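Long-range contacts in periplasmic binding protein (Roseiflexus sp., PDB 5Y8B), which probably binds heme in the periplasm and delivers it to an ABC importer: residues A[9-14]-A[46-51]; A[65-70]-A[87-92]; A[142-147]-A[198-203]; A[192-197]-A[222-227]. All coordinates share one frame; numbering follows the deposited sequence.

Contact 1 (A[9-14]-A[46-51]). With MG (magnesium ion), chain B.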
loop_
_atom_site.group_PDB
_atom_site.type_symbol
_atom_site.label_atom_id
_atom_site.label_comp_id
_atom_site.label_asym_id
_atom_site.label_seq_id
_atom_site.Cartn_x
_atom_site.Cartn_y
_atom_site.Cartn_z
ATOM N N VAL A 9 6.994 18.680 -3.780
ATOM C CA VAL A 9 5.660 18.144 -3.594
ATOM C C VAL A 9 5.668 16.669 -4.017
ATOM O O VAL A 9 6.029 16.337 -5.146
ATOM C CB VAL A 9 4.561 18.979 -4.312
ATOM C CG1 VAL A 9 3.181 18.356 -4.100
ATOM C CG2 VAL A 9 4.551 20.419 -3.800
ATOM N N SER A 10 5.295 15.805 -3.074
ATOM C CA SER A 10 5.169 14.365 -3.285
ATOM C C SER A 10 3.694 13.960 -3.388
ATOM O O SER A 10 2.882 14.305 -2.540
ATOM C CB SER A 10 5.864 13.598 -2.153
ATOM O OG SER A 10 5.585 12.205 -2.229
ATOM N N LEU A 11 3.366 13.202 -4.423
ATOM C CA LEU A 11 1.964 12.914 -4.764
ATOM C C LEU A 11 1.402 11.611 -4.199
ATOM O O LEU A 11 0.193 11.378 -4.279
ATOM C CB LEU A 11 1.773 12.931 -6.290
ATOM C CG LEU A 11 2.277 14.133 -7.081
ATOM C CD1 LEU A 11 2.132 13.859 -8.576
ATOM C CD2 LEU A 11 1.541 15.412 -6.709
ATOM N N ASN A 12 2.269 10.753 -3.663
ATOM C CA ASN A 12 1.848 9.444 -3.140
ATOM C C ASN A 12 2.581 9.156 -1.829
ATOM O O ASN A 12 3.757 9.523 -1.676
ATOM C CB ASN A 12 2.080 8.323 -4.172
ATOM C CG ASN A 12 1.637 8.721 -5.585
ATOM O OD1 ASN A 12 2.407 9.337 -6.336
ATOM N ND2 ASN A 12 0.385 8.381 -5.949
ATOM N N GLY A 13 1.881 8.509 -0.899
ATOM C CA GLY A 13 2.401 8.223 0.431
ATOM C C GLY A 13 3.684 7.413 0.476
ATOM O O GLY A 13 4.557 7.692 1.296
ATOM N N ASP A 14 3.794 6.413 -0.398
ATOM C CA ASP A 14 4.996 5.579 -0.469
ATOM C C ASP A 14 6.212 6.374 -0.946
ATOM O O ASP A 14 7.308 6.234 -0.383
ATOM C CB ASP A 14 4.765 4.308 -1.305
ATOM C CG ASP A 14 4.289 4.597 -2.728
ATOM O OD1 ASP A 14 3.577 5.589 -2.958
ATOM O OD2 ASP A 14 4.603 3.805 -3.634
ATOM N N PRO A 46 1.249 20.476 4.828
ATOM C CA PRO A 46 0.057 20.772 4.012
ATOM C C PRO A 46 -0.343 19.586 3.131
ATOM O O PRO A 46 0.516 18.953 2.519
ATOM C CB PRO A 46 0.501 21.953 3.140
ATOM C CG PRO A 46 1.606 22.601 3.903
ATOM C CD PRO A 46 2.314 21.479 4.616
ATOM N N ASN A 47 -1.635 19.275 3.132
ATOM C CA ASN A 47 -2.210 18.239 2.296
ATOM C C ASN A 47 -2.440 18.828 0.897
ATOM O O ASN A 47 -2.682 20.028 0.762
ATOM C CB ASN A 47 -3.527 17.794 2.941
ATOM C CG ASN A 47 -4.155 16.571 2.285
ATOM O OD1 ASN A 47 -3.663 16.020 1.290
ATOM N ND2 ASN A 47 -5.275 16.138 2.859
ATOM N N ILE A 48 -2.343 18.000 -0.139
ATOM C CA ILE A 48 -2.688 18.441 -1.506
ATOM C C ILE A 48 -3.970 17.793 -2.029
ATOM O O ILE A 48 -4.425 18.128 -3.111
ATOM C CB ILE A 48 -1.540 18.222 -2.530
ATOM C CG1 ILE A 48 -1.272 16.716 -2.739
ATOM C CG2 ILE A 48 -0.292 19.006 -2.119
ATOM C CD1 ILE A 48 -0.431 16.394 -3.944
ATOM N N GLY A 49 -4.532 16.856 -1.262
ATOM C CA GLY A 49 -5.748 16.139 -1.647
ATOM C C GLY A 49 -5.522 14.647 -1.843
ATOM O O GLY A 49 -4.516 14.082 -1.385
ATOM N N TYR A 50 -6.464 14.012 -2.530
ATOM C CA TYR A 50 -6.414 12.584 -2.783
ATOM C C TYR A 50 -5.599 12.279 -4.029
ATOM O O TYR A 50 -5.803 12.894 -5.082
ATOM C CB TYR A 50 -7.833 12.010 -2.846
ATOM C CG TYR A 50 -8.539 12.121 -1.511
ATOM C CD1 TYR A 50 -8.175 11.292 -0.437
ATOM C CD2 TYR A 50 -9.551 13.073 -1.303
ATOM C CE1 TYR A 50 -8.806 11.391 0.796
ATOM C CE2 TYR A 50 -10.195 13.178 -0.067
ATOM C CZ TYR A 50 -9.814 12.336 0.978
ATOM O OH TYR A 50 -10.426 12.420 2.208
ATOM N N GLN A 51 -4.674 11.331 -3.889
ATOM C CA GLN A 51 -3.650 11.051 -4.911
ATOM C C GLN A 51 -4.203 10.830 -6.323
ATOM O O GLN A 51 -3.531 11.160 -7.291
ATOM C CB GLN A 51 -2.714 9.897 -4.480
ATOM C CG GLN A 51 -3.355 8.517 -4.470
ATOM C CD GLN A 51 -2.579 7.481 -3.676
ATOM O OE1 GLN A 51 -1.426 7.178 -3.974
ATOM N NE2 GLN A 51 -3.239 6.891 -2.679
HETATM MG MG MG B . 2.578 3.668 -4.917
HETATM O O HOH W 1 0.920 5.184 -4.944
HETATM O O HOH W 2 1.839 2.346 -3.481
#

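Contact 2 (A[65-70]-A[87-92]). With MG (magnesium ion), chain B.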
loop_
_atom_site.group_PDB
_atom_site.type_symbol
_atom_site.label_atom_id
_atom_site.label_comp_id
_atom_site.label_asym_id
_atom_site.label_seq_id
_atom_site.Cartn_x
_atom_site.Cartn_y
_atom_site.Cartn_z
ATOM N N THR A 65 9.700 23.287 -6.457
ATOM C CA THR A 65 10.828 23.195 -7.386
ATOM C C THR A 65 10.780 21.858 -8.103
ATOM O O THR A 65 11.333 21.724 -9.199
ATOM C CB THR A 65 12.192 23.327 -6.693
ATOM O OG1 THR A 65 12.311 22.319 -5.676
ATOM C CG2 THR A 65 12.364 24.719 -6.085
ATOM N N LEU A 66 10.138 20.877 -7.459
ATOM C CA LEU A 66 10.007 19.506 -7.968
ATOM C C LEU A 66 8.683 18.842 -7.519
ATOM O O LEU A 66 8.254 18.979 -6.362
ATOM C CB LEU A 66 11.225 18.650 -7.557
ATOM C CG LEU A 66 11.221 17.139 -7.868
ATOM C CD1 LEU A 66 11.361 16.854 -9.366
ATOM C CD2 LEU A 66 12.292 16.406 -7.071
ATOM N N VAL A 67 8.039 18.152 -8.456
ATOM C CA VAL A 67 6.829 17.368 -8.175
ATOM C C VAL A 67 7.143 15.922 -8.524
ATOM O O VAL A 67 7.605 15.623 -9.619
ATOM C CB VAL A 67 5.582 17.863 -8.953
ATOM C CG1 VAL A 67 4.349 17.042 -8.590
ATOM C CG2 VAL A 67 5.309 19.332 -8.672
ATOM N N ILE A 68 6.907 15.031 -7.574
ATOM C CA ILE A 68 7.341 13.651 -7.710
ATOM C C ILE A 68 6.234 12.711 -7.234
ATOM O O ILE A 68 5.555 12.994 -6.227
ATOM C CB ILE A 68 8.721 13.434 -7.019
ATOM C CG1 ILE A 68 9.296 12.052 -7.342
ATOM C CG2 ILE A 68 8.671 13.741 -5.515
ATOM C CD1 ILE A 68 10.783 11.908 -7.075
ATOM N N GLY A 69 6.024 11.629 -7.993
ATOM C CA GLY A 69 5.026 10.610 -7.650
ATOM C C GLY A 69 5.198 9.292 -8.393
ATOM O O GLY A 69 6.208 9.063 -9.051
ATOM N N ASP A 70 4.216 8.413 -8.267
ATOM C CA ASP A 70 4.180 7.195 -9.072
ATOM C C ASP A 70 2.913 7.111 -9.945
ATOM O O ASP A 70 2.067 8.006 -9.901
ATOM C CB ASP A 70 4.392 5.929 -8.201
ATOM C CG ASP A 70 3.296 5.719 -7.167
ATOM O OD1 ASP A 70 2.139 6.137 -7.379
ATOM O OD2 ASP A 70 3.587 5.100 -6.112
ATOM N N VAL A 87 7.086 23.154 -14.380
ATOM C CA VAL A 87 7.609 22.591 -13.127
ATOM C C VAL A 87 8.055 21.148 -13.409
ATOM O O VAL A 87 7.248 20.362 -13.918
ATOM C CB VAL A 87 6.570 22.664 -11.970
ATOM C CG1 VAL A 87 7.103 22.016 -10.696
ATOM C CG2 VAL A 87 6.184 24.113 -11.695
ATOM N N PRO A 88 9.334 20.802 -13.091
ATOM C CA PRO A 88 9.837 19.437 -13.320
ATOM C C PRO A 88 8.981 18.399 -12.598
ATOM O O PRO A 88 8.666 18.563 -11.409
ATOM C CB PRO A 88 11.252 19.473 -12.726
ATOM C CG PRO A 88 11.638 20.910 -12.764
ATOM C CD PRO A 88 10.364 21.635 -12.434
ATOM N N LEU A 89 8.586 17.366 -13.334
ATOM C CA LEU A 89 7.661 16.355 -12.843
ATOM C C LEU A 89 8.261 14.974 -13.062
ATOM O O LEU A 89 8.547 14.590 -14.200
ATOM C CB LEU A 89 6.301 16.483 -13.549
ATOM C CG LEU A 89 5.242 15.387 -13.347
ATOM C CD1 LEU A 89 4.678 15.416 -11.936
ATOM C CD2 LEU A 89 4.110 15.523 -14.353
ATOM N N ALA A 90 8.458 14.235 -11.974
ATOM C CA ALA A 90 9.042 12.899 -12.065
ATOM C C ALA A 90 8.053 11.825 -11.586
ATOM O O ALA A 90 7.746 11.731 -10.395
ATOM C CB ALA A 90 10.358 12.848 -11.295
ATOM N N ILE A 91 7.536 11.042 -12.525
ATOM C CA ILE A 91 6.565 9.979 -12.210
ATOM C C ILE A 91 7.183 8.619 -12.467
ATOM O O ILE A 91 7.633 8.351 -13.585
ATOM C CB ILE A 91 5.249 10.110 -13.025
ATOM C CG1 ILE A 91 4.543 11.451 -12.750
ATOM C CG2 ILE A 91 4.333 8.902 -12.813
ATOM C CD1 ILE A 91 4.182 11.729 -11.301
ATOM N N THR A 92 7.198 7.770 -11.438
ATOM C CA THR A 92 7.727 6.395 -11.557
ATOM C C THR A 92 6.634 5.343 -11.702
ATOM O O THR A 92 5.488 5.566 -11.295
ATOM C CB THR A 92 8.670 6.004 -10.384
ATOM O OG1 THR A 92 9.113 4.660 -10.560
ATOM C CG2 THR A 92 8.000 6.132 -9.008
HETATM MG MG MG B . 2.578 3.668 -4.917
HETATM O O HOH W 1 0.920 5.184 -4.944
HETATM O O HOH W 2 1.839 2.346 -3.481
#

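Contact 3 (A[142-147]-A[198-203])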
loop_
_atom_site.group_PDB
_atom_site.type_symbol
_atom_site.label_atom_id
_atom_site.label_comp_id
_atom_site.label_asym_id
_atom_site.label_seq_id
_atom_site.Cartn_x
_atom_site.Cartn_y
_atom_site.Cartn_z
ATOM N N PRO A 142 -0.182 -23.541 4.288
ATOM C CA PRO A 142 -0.583 -22.172 3.886
ATOM C C PRO A 142 -2.054 -21.853 4.175
ATOM O O PRO A 142 -2.945 -22.570 3.694
ATOM C CB PRO A 142 -0.323 -22.143 2.374
ATOM C CG PRO A 142 0.669 -23.225 2.124
ATOM C CD PRO A 142 0.466 -24.271 3.177
ATOM N N PRO A 143 -2.312 -20.802 4.981
ATOM C CA PRO A 143 -3.707 -20.456 5.198
ATOM C C PRO A 143 -4.290 -19.767 3.955
ATOM O O PRO A 143 -3.555 -19.147 3.154
ATOM C CB PRO A 143 -3.650 -19.503 6.397
ATOM C CG PRO A 143 -2.319 -18.847 6.291
ATOM C CD PRO A 143 -1.399 -19.863 5.673
ATOM N N HIS A 144 -5.598 -19.918 3.793
ATOM C CA HIS A 144 -6.342 -19.236 2.750
ATOM C C HIS A 144 -6.762 -17.875 3.290
ATOM O O HIS A 144 -7.394 -17.774 4.338
ATOM C CB HIS A 144 -7.519 -20.105 2.254
ATOM C CG HIS A 144 -7.082 -21.262 1.403
ATOM N ND1 HIS A 144 -6.210 -22.239 1.853
ATOM C CD2 HIS A 144 -7.372 -21.585 0.119
ATOM C CE1 HIS A 144 -5.986 -23.108 0.886
ATOM N NE2 HIS A 144 -6.679 -22.736 -0.175
ATOM N N VAL A 145 -6.368 -16.836 2.565
ATOM C CA VAL A 145 -6.557 -15.452 2.985
ATOM C C VAL A 145 -7.444 -14.730 1.972
ATOM O O VAL A 145 -7.223 -14.825 0.763
ATOM C CB VAL A 145 -5.200 -14.710 3.099
ATOM C CG1 VAL A 145 -5.381 -13.306 3.649
ATOM C CG2 VAL A 145 -4.208 -15.498 3.954
ATOM N N LEU A 146 -8.445 -14.021 2.481
ATOM C CA LEU A 146 -9.240 -13.106 1.672
ATOM C C LEU A 146 -8.975 -11.634 2.059
ATOM O O LEU A 146 -9.195 -11.245 3.220
ATOM C CB LEU A 146 -10.732 -13.448 1.803
ATOM C CG LEU A 146 -11.720 -12.929 0.757
ATOM C CD1 LEU A 146 -11.452 -13.551 -0.611
ATOM C CD2 LEU A 146 -13.140 -13.233 1.209
ATOM N N PHE A 147 -8.498 -10.832 1.099
ATOM C CA PHE A 147 -8.398 -9.381 1.306
ATOM C C PHE A 147 -9.694 -8.695 0.917
ATOM O O PHE A 147 -10.217 -8.913 -0.186
ATOM C CB PHE A 147 -7.221 -8.727 0.564
ATOM C CG PHE A 147 -7.124 -7.234 0.787
ATOM C CD1 PHE A 147 -6.497 -6.715 1.932
ATOM C CD2 PHE A 147 -7.686 -6.328 -0.134
ATOM C CE1 PHE A 147 -6.427 -5.338 2.146
ATOM C CE2 PHE A 147 -7.616 -4.951 0.078
ATOM C CZ PHE A 147 -6.982 -4.454 1.220
ATOM N N GLN A 198 -13.791 -20.262 1.639
ATOM C CA GLN A 198 -13.612 -20.644 3.051
ATOM C C GLN A 198 -12.292 -20.104 3.641
ATOM O O GLN A 198 -11.455 -20.896 4.105
ATOM C CB GLN A 198 -13.741 -22.174 3.239
ATOM C CG GLN A 198 -15.158 -22.724 3.063
ATOM C CD GLN A 198 -16.158 -22.166 4.077
ATOM O OE1 GLN A 198 -16.101 -22.482 5.268
ATOM N NE2 GLN A 198 -17.074 -21.332 3.605
ATOM N N PRO A 199 -12.085 -18.767 3.591
ATOM C CA PRO A 199 -10.809 -18.264 4.082
ATOM C C PRO A 199 -10.597 -18.549 5.566
ATOM O O PRO A 199 -11.539 -18.460 6.367
ATOM C CB PRO A 199 -10.890 -16.746 3.824
ATOM C CG PRO A 199 -12.333 -16.442 3.708
ATOM C CD PRO A 199 -12.945 -17.668 3.103
ATOM N N ASP A 200 -9.365 -18.915 5.899
ATOM C CA ASP A 200 -8.934 -19.099 7.281
ATOM C C ASP A 200 -8.770 -17.769 7.994
ATOM O O ASP A 200 -8.904 -17.691 9.210
ATOM C CB ASP A 200 -7.626 -19.872 7.314
ATOM C CG ASP A 200 -7.729 -21.168 6.571
ATOM O OD1 ASP A 200 -8.603 -21.983 6.955
ATOM O OD2 ASP A 200 -6.972 -21.361 5.586
ATOM N N VAL A 201 -8.498 -16.724 7.224
ATOM C CA VAL A 201 -8.229 -15.404 7.775
ATOM C C VAL A 201 -8.686 -14.286 6.819
ATOM O O VAL A 201 -8.519 -14.372 5.595
ATOM C CB VAL A 201 -6.762 -15.287 8.333
ATOM C CG1 VAL A 201 -5.711 -15.625 7.298
ATOM C CG2 VAL A 201 -6.509 -13.930 8.970
ATOM N N LEU A 202 -9.330 -13.276 7.395
ATOM C CA LEU A 202 -9.740 -12.090 6.654
ATOM C C LEU A 202 -8.753 -10.945 6.860
ATOM O O LEU A 202 -8.515 -10.533 7.995
ATOM C CB LEU A 202 -11.148 -11.663 7.060
ATOM C CG LEU A 202 -12.301 -12.600 6.713
ATOM C CD1 LEU A 202 -13.613 -11.967 7.162
ATOM C CD2 LEU A 202 -12.339 -12.962 5.226
ATOM N N LEU A 203 -8.176 -10.465 5.760
ATOM C CA LEU A 203 -7.243 -9.347 5.750
ATOM C C LEU A 203 -7.947 -8.059 5.301
ATOM O O LEU A 203 -8.570 -8.013 4.228
ATOM C CB LEU A 203 -6.068 -9.663 4.825
ATOM C CG LEU A 203 -4.922 -8.661 4.698
ATOM C CD1 LEU A 203 -4.181 -8.483 6.026
ATOM C CD2 LEU A 203 -3.966 -9.150 3.625
#

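Contact 4 (A[192-197]-A[222-227])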
loop_
_atom_site.group_PDB
_atom_site.type_symbol
_atom_site.label_atom_id
_atom_site.label_comp_id
_atom_site.label_asym_id
_atom_site.label_seq_id
_atom_site.Cartn_x
_atom_site.Cartn_y
_atom_site.Cartn_z
ATOM N N GLU A 192 -21.159 -15.845 -2.774
ATOM C CA GLU A 192 -20.711 -17.084 -3.442
ATOM C C GLU A 192 -19.205 -17.278 -3.352
ATOM O O GLU A 192 -18.739 -18.356 -2.989
ATOM C CB GLU A 192 -21.134 -17.125 -4.925
ATOM C CG GLU A 192 -22.607 -17.410 -5.174
ATOM C CD GLU A 192 -23.485 -16.166 -5.095
ATOM O OE1 GLU A 192 -24.720 -16.341 -5.104
ATOM O OE2 GLU A 192 -22.968 -15.021 -5.028
ATOM N N VAL A 193 -18.468 -16.220 -3.689
ATOM C CA VAL A 193 -17.007 -16.215 -3.683
ATOM C C VAL A 193 -16.461 -16.492 -2.288
ATOM O O VAL A 193 -15.610 -17.367 -2.129
ATOM C CB VAL A 193 -16.443 -14.905 -4.299
ATOM C CG1 VAL A 193 -14.987 -14.673 -3.915
ATOM C CG2 VAL A 193 -16.569 -14.953 -5.819
ATOM N N VAL A 194 -16.988 -15.780 -1.290
ATOM C CA VAL A 194 -16.557 -15.922 0.113
ATOM C C VAL A 194 -16.764 -17.348 0.620
ATOM O O VAL A 194 -15.839 -17.963 1.170
ATOM C CB VAL A 194 -17.302 -14.950 1.051
ATOM C CG1 VAL A 194 -16.733 -15.014 2.456
ATOM C CG2 VAL A 194 -17.207 -13.535 0.535
ATOM N N ILE A 195 -17.971 -17.864 0.401
ATOM C CA ILE A 195 -18.357 -19.196 0.877
ATOM C C ILE A 195 -17.535 -20.308 0.212
ATOM O O ILE A 195 -17.064 -21.208 0.904
ATOM C CB ILE A 195 -19.892 -19.417 0.799
ATOM C CG1 ILE A 195 -20.577 -18.588 1.899
ATOM C CG2 ILE A 195 -20.241 -20.900 0.934
ATOM C CD1 ILE A 195 -22.051 -18.303 1.682
ATOM N N ALA A 196 -17.340 -20.220 -1.105
ATOM C CA ALA A 196 -16.447 -21.138 -1.829
ATOM C C ALA A 196 -15.001 -21.079 -1.307
ATOM O O ALA A 196 -14.363 -22.114 -1.140
ATOM C CB ALA A 196 -16.486 -20.865 -3.328
ATOM N N ALA A 197 -14.513 -19.866 -1.027
ATOM C CA ALA A 197 -13.123 -19.656 -0.627
ATOM C C ALA A 197 -12.802 -20.265 0.741
ATOM O O ALA A 197 -11.687 -20.747 0.956
ATOM C CB ALA A 197 -12.766 -18.175 -0.670
ATOM N N PRO A 222 -22.806 -10.381 3.937
ATOM C CA PRO A 222 -23.261 -11.769 3.659
ATOM C C PRO A 222 -22.177 -12.765 3.184
ATOM O O PRO A 222 -21.398 -12.478 2.265
ATOM C CB PRO A 222 -24.373 -11.573 2.617
ATOM C CG PRO A 222 -24.906 -10.209 2.923
ATOM C CD PRO A 222 -23.677 -9.394 3.257
ATOM N N GLY A 223 -22.126 -13.913 3.855
ATOM C CA GLY A 223 -21.157 -14.954 3.558
ATOM C C GLY A 223 -19.955 -14.996 4.484
ATOM O O GLY A 223 -19.367 -16.071 4.682
ATOM N N LEU A 224 -19.580 -13.836 5.039
ATOM C CA LEU A 224 -18.370 -13.720 5.863
ATOM C C LEU A 224 -18.410 -14.502 7.182
ATOM O O LEU A 224 -17.393 -15.088 7.578
ATOM C CB LEU A 224 -17.972 -12.247 6.094
ATOM C CG LEU A 224 -17.392 -11.455 4.909
ATOM C CD1 LEU A 224 -16.991 -10.079 5.382
ATOM C CD2 LEU A 224 -16.179 -12.128 4.282
ATOM N N ALA A 225 -19.572 -14.517 7.845
ATOM C CA ALA A 225 -19.747 -15.260 9.105
ATOM C C ALA A 225 -19.592 -16.782 8.962
ATOM O O ALA A 225 -19.095 -17.436 9.882
ATOM C CB ALA A 225 -21.070 -14.913 9.772
ATOM N N ASP A 226 -19.974 -17.327 7.804
ATOM C CA ASP A 226 -19.926 -18.784 7.550
ATOM C C ASP A 226 -18.602 -19.280 6.929
ATOM O O ASP A 226 -18.590 -20.203 6.103
ATOM C CB ASP A 226 -21.118 -19.210 6.679
ATOM C CG ASP A 226 -22.415 -18.550 7.102
ATOM O OD1 ASP A 226 -22.945 -18.903 8.181
ATOM O OD2 ASP A 226 -22.895 -17.670 6.349
ATOM N N THR A 227 -17.500 -18.642 7.323
ATOM C CA THR A 227 -16.150 -19.022 6.912
ATOM C C THR A 227 -15.399 -19.400 8.172
ATOM O O THR A 227 -15.803 -18.974 9.250
ATOM C CB THR A 227 -15.416 -17.852 6.247
ATOM O OG1 THR A 227 -15.348 -16.740 7.162
ATOM C CG2 THR A 227 -16.114 -17.455 4.942
#

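Contact 1 (A[9-14]-A[46-51])
The two flat groups that meet here are the carboxamides of Asn-12 and Gln-51, whose planes are turned 44° against each other while the side chains cross at about a right angle. They meet through one N-H and one carbonyl oxygen: Asn-12 ND2 donates to Gln-51 OE1 over 2.9 Å, with 171° at the hydrogen. OE1 lies almost in the Asn-12 amide plane, and ND2 in turn reaches OE1 in the carbonyl plane, on a lone pair. The other end of the Asn-12 amide, OD1, accepts from the backbone N of Asp-70, so bonds at both ends hold the group against rotation. Gln-51 brings its amide across with CG between the backbone N and the carbonyl carbon (chi1 70°) and an extended chain beyond; its CB meanwhile packs 3.3 Å from Leu-11 O.

Toward Val-9 and Leu-11, at and just past the end of strand 8-10, the contact is apolar. Ile-48 CD1 reaches Leu-11 CD2 at 3.5 Å, the two side chains crossing nearly perpendicularly, and Ile-48 CG2 lies 4.1 Å from Val-9 CG1. Ile-59 of helix 56-60 touches both Leu-11 and Ile-48.

At the helix end of 9-14, Asp-14 OD2 binds the magnesium ion at 2.4 Å, beside Asp-70 and Asp-94. Water 1, a ligand of the same ion, lies 3.2 Å from Gln-51 OE1 in a geometry that suits donation, though it has more acceptors in reach than protons. Gln-51 is thus placed as a probable second-shell residue of the magnesium site.

Contact 2 (A[65-70]-A[87-92])
Strands 66-70 and 89-92 run parallel, their axes 13° apart and 4.4 Å at closest approach, joined by a ladder in which Val-67 N donates to Pro-88 O, Ala-90 N to Val-67 O, Gly-69 N to Ala-90 O and Thr-92 N to Gly-69 O, all with angles at the hydrogen above 160°. On the face that carries Val-67 and Leu-89, the two branches of Val-67 divide the work. CG1, anti to the backbone N, meets Leu-89 CD1 at 3.7 Å, whereas CG2 reaches back to Val-87 CG1 at 3.8 Å. Farther along, Ile-91 CD1 folds over the backbone of Gly-69, 3.9 Å from its CA.

This is the strand pair of a right-handed beta-alpha-beta crossover: helix 76-84 links the two strands, and its Ile-82 touches both Val-67 and Val-87. Strand 89-92 forms one border of the four-stranded parallel sheet, while 66-70 is flanked on its other side by 8-10.

The reverse face carries Ile-68, Ala-90, Asp-70 and Thr-92. Ile-68 CG1 lies 3.4 Å from Ala-90 O and farther from the Ala-90 methyl; Phe-107 of helix 100-111 touches Ile-68, Ala-90 and Thr-92. At the C-terminal end of the strands Thr-92 CG2 packs 3.7 Å from Asp-70 CB. The carboxylate of Asp-70 leads away from this strand pair, and its OD2 binds the magnesium ion at 2.1 Å. Asp-70 OD1 accepts from the backbone N of Ala-72; it also lies 2.9 Å from the oxygen of water 1, a potential donor with more acceptors in reach than protons.

Contact 3 (A[142-147]-A[198-203])
His-144 and Asp-200 open the pairing with a side-chain bond that precedes the regular ladder: His-144 N donates to Asp-200 OD2 over 2.7 Å, nearly straight at 172°, and meets the oxygen on its anti side. The carboxylate stands almost perpendicular to the imidazole (84°), with OD2 near the plane of the ring at its edge. His-144 O serves two donors, Val-201 N at 3.3 Å and, weakly, Asp-200 N. Parallel pairing then continues: Leu-146 N gives its proton to Val-201 O (3.1 Å), and Leu-146 O accepts from Leu-203 N at 2.8 Å. Facing outward, the backbone of Val-145 bonds to Ile-175 and Ala-177, and that of Leu-202 to Arg-234.

Apolar chains fill both faces. Leu-146 CB lies 3.8 Å from Leu-202 CD2, the two side chains side by side, with Pro-199 packed against Leu-146 as well. On the other face Val-145 CG2 meets Val-201 CG1, and Leu-203 CG sits in the plane of the Phe-147 ring, at its edge, 3.7 Å from CD1.

Strand 201-205 lies between 144-151 and 235-238 in the mixed sheet. Helices 164-171 and 250-265 cover the face of Val-145, Phe-147 and Leu-203, whereas Ala-229 of helix 228-231 touches Leu-202 on the other.

Contact 4 (A[192-197]-A[222-227])
Van der Waals contacts alone join Val-194 and Ile-195 of helix 191-197 to the loop 222-227; no hydrogen bond crosses between the segments. Val-194 carries most of it through one methyl. CG1, placed anti to the backbone N (chi1 -174°), touches Leu-224 CD2 and Thr-227 CG2, each at 3.5 Å, and has Gly-223 O close by at 3.6 Å. The Val-194 and Leu-224 side chains cross at about a right angle, and Leu-224 turns its end back to the helix although its CB points away. Ile-195 adds a second, more exposed patch: Gly-223, with no side chain and a positive phi of 100°, lets its CA come to 3.9 Å from Ile-195 CD1.

Polar interactions lie within the loop and beyond it. Thr-227 OG1 donates to Leu-224 O over 2.7 Å and accepts from Gly-230 N, so its hydroxyl is engaged twice while its methyl is directed to Val-194. Gln-198 NE2 ties the two segments indirectly, donating to both Ile-195 O and Asp-226 O.

Leu-224 to Thr-227 form a type I beta turn, and Thr-227 is the N-cap of helix 228-231. The arrangement is thus a type I turn leading into the N-cap of a short helix, packed against helix 191-197 and next to strand 144-151, whose Leu-146 touches Val-194 and whose Leu-148 touches Leu-224.

Overall arrangement
The four contacts form two touching pairs on opposite sides of the chain's centre. Contacts 1 and 2, with centres 12 Å apart, share the parallel sheet through neighbouring strands 8-10 and 66-70, and both reach the same magnesium ion and its two waters. Contacts 3 and 4, with centres 11 Å apart, are linked by helix 191-197, followed after a short loop by strand 201-205 of the mixed sheet; their segments alternate along the chain, whereas contacts 1 and 2 follow in series. Between the pairs, centres are 32 to 43 Å apart, and even contacts 1 and 3 have their nearest atoms about 13 Å apart. This separation is consistent with the two-lobed architecture of periplasmic binding proteins, which bind ligand between lobes.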